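Local coordinates for 2-dehydropantoate 2-reductase (Bacillus subtilis, PDB 3EGO), which probably catalyses the NADPH-dependent reduction of 2-dehydropantoate (ketopantoate) to (R)-pantoate, the second step in making pantoate for pantothenate biosynthesis, at residues Leu70-Val75 and Leu96-Gly101; Cys220-Leu225 and Ser273-Asp278. One frame throughout, in Å; residues are numbered along the deposited sequence.

Contact 1 of 2, residues Leu70-Val75 and Leu96-Gly101; sequences LLVVTV and LFLQNG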
ATOM      1  N   LEU A  70      39.164  -5.063  15.137  1.00 28.01           N
ATOM      2  CA  LEU A  70      38.043  -4.317  14.591  1.00 27.20           C
ATOM      3  C   LEU A  70      36.819  -5.230  14.532  1.00 26.73           C
ATOM      4  O   LEU A  70      36.939  -6.437  14.270  1.00 29.11           O
ATOM      5  CB  LEU A  70      38.406  -3.806  13.189  1.00 28.37           C
ATOM      6  CG  LEU A  70      37.351  -3.153  12.283  1.00 26.39           C
ATOM      7  CD1 LEU A  70      36.789  -1.825  12.775  1.00 25.83           C
ATOM      8  CD2 LEU A  70      37.946  -2.967  10.872  1.00 27.44           C
ATOM      9  N   LEU A  71      35.662  -4.660  14.817  1.00 25.74           N
ATOM     10  CA  LEU A  71      34.396  -5.321  14.547  1.00 29.47           C
ATOM     11  C   LEU A  71      33.631  -4.552  13.492  1.00 28.73           C
ATOM     12  O   LEU A  71      33.510  -3.332  13.560  1.00 29.26           O
ATOM     13  CB  LEU A  71      33.539  -5.407  15.803  1.00 31.37           C
ATOM     14  CG  LEU A  71      34.141  -6.349  16.844  1.00 32.18           C
ATOM     15  CD1 LEU A  71      33.348  -6.238  18.165  1.00 39.06           C
ATOM     16  CD2 LEU A  71      34.140  -7.748  16.311  1.00 30.98           C
ATOM     17  N   VAL A  72      33.096  -5.285  12.524  1.00 28.68           N
ATOM     18  CA  VAL A  72      32.378  -4.670  11.435  1.00 25.90           C
ATOM     19  C   VAL A  72      30.981  -5.204  11.541  1.00 26.84           C
ATOM     20  O   VAL A  72      30.789  -6.413  11.453  1.00 25.78           O
ATOM     21  CB  VAL A  72      32.960  -5.032  10.067  1.00 24.77           C
ATOM     22  CG1 VAL A  72      32.070  -4.394   8.959  1.00 26.31           C
ATOM     23  CG2 VAL A  72      34.444  -4.598   9.917  1.00 26.01           C
ATOM     24  N   VAL A  73      30.020  -4.320  11.765  1.00 27.00           N
ATOM     25  CA  VAL A  73      28.637  -4.716  12.057  1.00 27.78           C
ATOM     26  C   VAL A  73      27.769  -4.544  10.824  1.00 28.75           C
ATOM     27  O   VAL A  73      27.611  -3.440  10.309  1.00 26.54           O
ATOM     28  CB  VAL A  73      28.044  -3.912  13.253  1.00 28.24           C
ATOM     29  CG1 VAL A  73      26.500  -4.224  13.427  1.00 31.74           C
ATOM     30  CG2 VAL A  73      28.818  -4.230  14.539  1.00 30.15           C
ATOM     31  N   THR A  74      27.208  -5.656  10.345  1.00 29.92           N
ATOM     32  CA  THR A  74      26.525  -5.678   9.062  1.00 33.11           C
ATOM     33  C   THR A  74      25.066  -6.181   9.182  1.00 35.35           C
ATOM     34  O   THR A  74      24.378  -6.301   8.156  1.00 36.50           O
ATOM     35  CB  THR A  74      27.298  -6.572   8.027  1.00 33.01           C
ATOM     36  OG1 THR A  74      27.223  -7.940   8.437  1.00 33.97           O
ATOM     37  CG2 THR A  74      28.773  -6.215   7.981  1.00 29.29           C
ATOM     38  N   VAL A  75      24.598  -6.451  10.407  1.00 34.66           N
ATOM     39  CA  VAL A  75      23.262  -7.050  10.619  1.00 37.83           C
ATOM     40  C   VAL A  75      22.119  -6.081  10.413  1.00 42.10           C
ATOM     41  O   VAL A  75      22.288  -4.880  10.532  1.00 44.90           O
ATOM     42  CB  VAL A  75      23.074  -7.676  12.033  1.00 35.08           C
ATOM     43  CG1 VAL A  75      24.196  -8.622  12.362  1.00 30.52           C
ATOM     44  CG2 VAL A  75      22.883  -6.586  13.104  1.00 38.97           C
ATOM     45  N   LEU A  96      33.009  -0.669  13.444  1.00 27.22           N
ATOM     46  CA  LEU A  96      32.537   0.006  12.234  1.00 22.45           C
ATOM     47  C   LEU A  96      31.117  -0.440  11.898  1.00 26.53           C
ATOM     48  O   LEU A  96      30.917  -1.584  11.590  1.00 22.41           O
ATOM     49  CB  LEU A  96      33.459  -0.286  11.033  1.00 23.29           C
ATOM     50  CG  LEU A  96      33.051   0.302   9.675  1.00 24.84           C
ATOM     51  CD1 LEU A  96      32.916   1.835   9.749  1.00 19.69           C
ATOM     52  CD2 LEU A  96      34.065  -0.128   8.546  1.00 26.31           C
ATOM     53  N   PHE A  97      30.127   0.455  11.982  1.00 27.04           N
ATOM     54  CA  PHE A  97      28.733   0.090  11.646  1.00 26.15           C
ATOM     55  C   PHE A  97      28.420   0.314  10.183  1.00 25.42           C
ATOM     56  O   PHE A  97      28.570   1.429   9.690  1.00 23.73           O
ATOM     57  CB  PHE A  97      27.773   0.930  12.495  1.00 26.28           C
ATOM     58  CG  PHE A  97      27.768   0.547  13.923  1.00 27.65           C
ATOM     59  CD1 PHE A  97      26.898  -0.438  14.377  1.00 31.74           C
ATOM     60  CD2 PHE A  97      28.651   1.141  14.827  1.00 36.17           C
ATOM     61  CE1 PHE A  97      26.897  -0.832  15.722  1.00 31.41           C
ATOM     62  CE2 PHE A  97      28.657   0.773  16.173  1.00 33.92           C
ATOM     63  CZ  PHE A  97      27.788  -0.226  16.626  1.00 37.13           C
ATOM     64  N   LEU A  98      27.984  -0.726   9.471  1.00 19.33           N
ATOM     65  CA  LEU A  98      27.736  -0.571   8.061  1.00 24.20           C
ATOM     66  C   LEU A  98      26.267  -0.783   7.707  1.00 28.98           C
ATOM     67  O   LEU A  98      25.938  -0.961   6.535  1.00 34.94           O
ATOM     68  CB  LEU A  98      28.616  -1.532   7.246  1.00 24.59           C
ATOM     69  CG  LEU A  98      30.111  -1.263   7.245  1.00 25.55           C
ATOM     70  CD1 LEU A  98      30.754  -2.292   6.331  1.00 27.78           C
ATOM     71  CD2 LEU A  98      30.386   0.164   6.731  1.00 23.62           C
ATOM     72  N   GLN A  99      25.422  -0.686   8.726  1.00 31.26           N
ATOM     73  CA  GLN A  99      23.962  -0.766   8.656  1.00 34.88           C
ATOM     74  C   GLN A  99      23.302   0.111   7.612  1.00 32.80           C
ATOM     75  O   GLN A  99      23.712   1.234   7.388  1.00 32.01           O
ATOM     76  CB  GLN A  99      23.379  -0.385  10.015  1.00 34.48           C
ATOM     77  CG  GLN A  99      24.053  -1.094  11.195  1.00 39.21           C
ATOM     78  CD  GLN A  99      23.578  -2.515  11.298  1.00 52.55           C
ATOM     79  OE1 GLN A  99      24.329  -3.458  11.003  1.00 48.97           O
ATOM     80  NE2 GLN A  99      22.304  -2.693  11.681  1.00 47.17           N
ATOM     81  N   ASN A 100      22.247  -0.411   6.991  1.00 33.11           N
ATOM     82  CA  ASN A 100      21.423   0.390   6.084  1.00 35.63           C
ATOM     83  C   ASN A 100      20.487   1.240   6.921  1.00 34.49           C
ATOM     84  O   ASN A 100      20.076   0.821   8.007  1.00 31.31           O
ATOM     85  CB  ASN A 100      20.593  -0.497   5.151  1.00 36.68           C
ATOM     86  CG  ASN A 100      21.444  -1.247   4.150  1.00 37.82           C
ATOM     87  OD1 ASN A 100      22.437  -0.725   3.640  1.00 44.39           O
ATOM     88  ND2 ASN A 100      21.044  -2.489   3.845  1.00 47.97           N
ATOM     89  N   GLY A 101      20.154   2.428   6.428  1.00 33.75           N
ATOM     90  CA  GLY A 101      19.310   3.325   7.198  1.00 34.21           C
ATOM     91  C   GLY A 101      20.113   4.085   8.237  1.00 36.09           C
ATOM     92  O   GLY A 101      21.342   4.009   8.247  1.00 34.07           O
TER
HETATM   93  O   HOH W   1      21.772  -3.364   7.504  1.00 42.40           O
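L71, V73, L96 and L98 join the two segments through three backbone hydrogen bonds with the zigzag of parallel strands. L96 N gives its hydrogen to L71 O (2.7 Å) almost straight, at 171°. V73 N then donates to L96 O (2.9 Å), and V73 O in turn accepts from L98 N (2.9 Å). V72 CA adds a CA-H...O contact to L96 O at 3.4 Å. The pairing sets V72 beside L96 on one face of the sheet and V73 beside F97 on the other.

Apolar contacts follow these faces. V72 has CG1 anti to its backbone N (chi1 177°), and this methyl meets L98 CD1 at 3.6 Å, while L70 CD1 rests near L96 CB. V73 and F97 lie side by side and point the same way, V73 CB standing 3.8 Å from F97 CD1, with L80 of helix 80-86 also against V73. Strand 116-128 packs on L96, F97 and L98 through Y118, I117 and V122.

Beyond the paired residues, the bend of Q99 at its second torsion (chi2 -77°) turns CD back toward the V75 backbone, leaving the end of the side chain alongside V75 and near V73. An alanine here would remove that end and probably open a gap between V73, V75 and L80. A water accepts from N100 N at 3.0 Å and gives a weak bond to V75 O.

T74 OG1 is hydrogen-bonded to I8 O, next to the glycine-rich turn, and N100 ND2 to E260 OE2; by similarity N100 and E260 bind NADP(+), and N100 the substrate too. Strand 70-73, helix 80-86 and strand 94-97 form a beta-alpha-beta crossover of the Rossmann fold, whose C-terminal strand ends lead toward the probable cofactor site.

Contact 2 of 2, residues Cys220-Leu225 and Ser273-Asp278; sequences CRILKL and SLQGLD
Q275 OE1 is gripped by two donors: R221 NH1 at 3.2 Å and a water at 2.8 Å, which itself accepts from R221 NH2. Both residues sit at the C-terminal ends of helices, 206-223 and 261-274, and each helix closes in a Schellman motif, with K224 and G276 as the residues of positive phi. The bond from R221 NH1 is bent (143°), and OE1 lies at the edge of the guanidinium, tilted somewhat from its plane, which is turned 42° from the amide. The K224 side chain crosses that of Q275 obliquely, with K224 CE 3.1 Å from Q275 OE1.

The other end of the amide reaches the backbone. With its chain extended beyond CG (chi2 175°), Q275 carries CD across to the facing helix, where NE2 donates to I222 O at 2.9 Å, in the carbonyl plane and on a lone pair. NE2 also makes a weak bond to E271 O in its own helix. The amide thus ties a last-turn carbonyl of one helix to the end of the other.

Next to the polar groups, L277 CD1 meets I222 CG1 at 4.1 Å, the two side chains sliding past each other in opposite directions. I222 also packs on L268 and A272 of helix 261-274, within the C-terminal region. L277 crosses R221 at about a right angle: CD2 touches R221 CG at 3.8 Å, and CD1 lies 3.6 Å above one face of the guanidinium, offset toward its rim.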
ATOM      1  N   CYS A 220      14.096  15.823   2.835  1.00 31.51           N
ATOM      2  CA  CYS A 220      15.151  16.820   2.631  1.00 34.58           C
ATOM      3  C   CYS A 220      15.187  17.852   3.765  1.00 34.48           C
ATOM      4  O   CYS A 220      16.244  18.105   4.348  1.00 35.72           O
ATOM      5  CB  CYS A 220      14.996  17.457   1.249  1.00 34.47           C
ATOM      6  SG  CYS A 220      16.243  18.724   0.802  1.00 41.10           S
ATOM      7  N   ARG A 221      14.028  18.414   4.114  1.00 36.64           N
ATOM      8  CA  ARG A 221      13.948  19.335   5.251  1.00 34.84           C
ATOM      9  C   ARG A 221      14.288  18.713   6.606  1.00 35.79           C
ATOM     10  O   ARG A 221      15.004  19.328   7.416  1.00 36.83           O
ATOM     11  CB  ARG A 221      12.587  20.025   5.318  1.00 38.13           C
ATOM     12  CG  ARG A 221      12.436  20.978   6.504  1.00 38.56           C
ATOM     13  CD  ARG A 221      13.547  22.084   6.526  1.00 44.84           C
ATOM     14  NE  ARG A 221      13.469  22.891   7.750  1.00 39.53           N
ATOM     15  CZ  ARG A 221      14.023  22.541   8.907  1.00 45.36           C
ATOM     16  NH1 ARG A 221      14.732  21.415   8.995  1.00 37.07           N
ATOM     17  NH2 ARG A 221      13.880  23.313   9.979  1.00 42.66           N
ATOM     18  N   ILE A 222      13.785  17.508   6.883  1.00 30.66           N
ATOM     19  CA  ILE A 222      14.052  16.848   8.156  1.00 30.31           C
ATOM     20  C   ILE A 222      15.567  16.633   8.338  1.00 30.38           C
ATOM     21  O   ILE A 222      16.122  16.807   9.441  1.00 28.48           O
ATOM     22  CB  ILE A 222      13.332  15.451   8.221  1.00 30.04           C
ATOM     23  CG1 ILE A 222      11.807  15.623   8.349  1.00 31.98           C
ATOM     24  CG2 ILE A 222      13.839  14.628   9.358  1.00 29.71           C
ATOM     25  CD1 ILE A 222      10.996  14.395   7.811  1.00 31.19           C
ATOM     26  N   LEU A 223      16.234  16.261   7.251  1.00 31.35           N
ATOM     27  CA  LEU A 223      17.681  15.980   7.304  1.00 32.31           C
ATOM     28  C   LEU A 223      18.539  17.246   7.204  1.00 34.94           C
ATOM     29  O   LEU A 223      19.777  17.191   7.434  1.00 33.68           O
ATOM     30  CB  LEU A 223      18.082  15.028   6.166  1.00 31.07           C
ATOM     31  CG  LEU A 223      17.464  13.636   6.231  1.00 27.78           C
ATOM     32  CD1 LEU A 223      17.636  12.936   4.890  1.00 29.29           C
ATOM     33  CD2 LEU A 223      18.005  12.776   7.400  1.00 29.24           C
ATOM     34  N   LYS A 224      17.907  18.356   6.806  1.00 37.65           N
ATOM     35  CA  LYS A 224      18.610  19.618   6.585  1.00 41.78           C
ATOM     36  C   LYS A 224      19.751  19.457   5.574  1.00 45.94           C
ATOM     37  O   LYS A 224      20.901  19.818   5.844  1.00 48.41           O
ATOM     38  CB  LYS A 224      19.152  20.126   7.923  1.00 42.02           C
ATOM     39  CG  LYS A 224      18.073  20.528   8.908  1.00 41.75           C
ATOM     40  CD  LYS A 224      18.620  20.621  10.316  1.00 44.63           C
ATOM     41  CE  LYS A 224      17.622  21.277  11.240  1.00 56.91           C
ATOM     42  NZ  LYS A 224      18.120  21.290  12.649  1.00 60.72           N
ATOM     43  N   LEU A 225      19.431  18.902   4.414  1.00 48.72           N
ATOM     44  CA  LEU A 225      20.433  18.639   3.396  1.00 50.27           C
ATOM     45  C   LEU A 225      20.988  19.925   2.817  1.00 53.73           C
ATOM     46  O   LEU A 225      20.226  20.806   2.408  1.00 53.39           O
ATOM     47  CB  LEU A 225      19.826  17.808   2.272  1.00 50.10           C
ATOM     48  CG  LEU A 225      19.388  16.412   2.711  1.00 46.33           C
ATOM     49  CD1 LEU A 225      19.018  15.608   1.491  1.00 39.24           C
ATOM     50  CD2 LEU A 225      20.497  15.738   3.513  1.00 43.35           C
ATOM     51  N   SER A 273       9.635  14.751  14.275  1.00 39.36           N
ATOM     52  CA  SER A 273       8.973  15.010  15.547  1.00 43.18           C
ATOM     53  C   SER A 273       9.824  15.915  16.459  1.00 45.09           C
ATOM     54  O   SER A 273       9.314  16.876  17.054  1.00 44.45           O
ATOM     55  CB  SER A 273       8.651  13.692  16.241  1.00 42.72           C
ATOM     56  OG  SER A 273       8.283  13.910  17.586  1.00 49.56           O
ATOM     57  N   LEU A 274      11.119  15.623  16.545  1.00 44.17           N
ATOM     58  CA  LEU A 274      12.020  16.410  17.386  1.00 43.94           C
ATOM     59  C   LEU A 274      12.122  17.855  16.915  1.00 42.69           C
ATOM     60  O   LEU A 274      12.485  18.733  17.695  1.00 46.42           O
ATOM     61  CB  LEU A 274      13.431  15.798  17.427  1.00 43.27           C
ATOM     62  CG  LEU A 274      13.727  14.451  18.098  1.00 49.16           C
ATOM     63  CD1 LEU A 274      15.177  14.044  17.832  1.00 50.84           C
ATOM     64  CD2 LEU A 274      13.425  14.449  19.603  1.00 46.09           C
ATOM     65  N   GLN A 275      11.844  18.102  15.644  1.00 40.79           N
ATOM     66  CA  GLN A 275      11.958  19.444  15.108  1.00 39.38           C
ATOM     67  C   GLN A 275      10.603  20.131  14.912  1.00 40.88           C
ATOM     68  O   GLN A 275      10.548  21.246  14.361  1.00 39.45           O
ATOM     69  CB  GLN A 275      12.709  19.430  13.780  1.00 39.21           C
ATOM     70  CG  GLN A 275      14.154  18.928  13.842  1.00 37.84           C
ATOM     71  CD  GLN A 275      14.763  18.843  12.456  1.00 40.28           C
ATOM     72  OE1 GLN A 275      14.862  19.847  11.732  1.00 39.06           O
ATOM     73  NE2 GLN A 275      15.132  17.635  12.056  1.00 43.87           N
ATOM     74  N   GLY A 276       9.520  19.458  15.313  1.00 40.02           N
ATOM     75  CA  GLY A 276       8.165  19.983  15.108  1.00 39.44           C
ATOM     76  C   GLY A 276       7.857  20.124  13.625  1.00 38.75           C
ATOM     77  O   GLY A 276       7.143  21.038  13.187  1.00 35.65           O
ATOM     78  N   LEU A 277       8.409  19.211  12.838  1.00 37.27           N
ATOM     79  CA  LEU A 277       8.200  19.238  11.400  1.00 37.58           C
ATOM     80  C   LEU A 277       7.115  18.231  11.023  1.00 37.23           C
ATOM     81  O   LEU A 277       6.885  17.243  11.718  1.00 37.62           O
ATOM     82  CB  LEU A 277       9.496  18.884  10.663  1.00 37.92           C
ATOM     83  CG  LEU A 277      10.586  19.961  10.524  1.00 38.31           C
ATOM     84  CD1 LEU A 277      11.948  19.304  10.122  1.00 32.63           C
ATOM     85  CD2 LEU A 277      10.143  20.996   9.500  1.00 39.27           C
ATOM     86  N   ASP A 278       6.473  18.487   9.898  1.00 37.49           N
ATOM     87  CA  ASP A 278       5.447  17.604   9.424  1.00 39.71           C
ATOM     88  C   ASP A 278       6.082  16.600   8.460  1.00 36.23           C
ATOM     89  O   ASP A 278       7.085  16.878   7.777  1.00 34.95           O
ATOM     90  CB  ASP A 278       4.329  18.402   8.766  1.00 40.96           C
ATOM     91  CG  ASP A 278       3.478  19.174   9.804  1.00 50.79           C
ATOM     92  OD1 ASP A 278       3.308  18.690  10.960  1.00 50.38           O
ATOM     93  OD2 ASP A 278       2.988  20.268   9.458  1.00 53.99           O
TER
HETATM   94  O   HOH W   2      14.278  22.488  12.314  1.00 47.65           O

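In the fold
The contacts come in series along the chain and lie in different parts of the fold. Contact 1 sits within the Rossmann-type sheet, its centre about 7 Å from the centre of the chain, whereas contact 2 lies at the surface of the helical C-terminal region, its centre about 22 Å from that of the chain. Their centres are about 25 Å apart and their nearest atoms about 9 Å, without touching. A link runs through helix 261-274: E260, just before it, is hydrogen-bonded to N100, and its far end enters contact 2. Contact 1 therefore borders the probable cofactor and substrate site, while contact 2 joins the end of helix 206-223 to the turn after helix 261-274, away from that site.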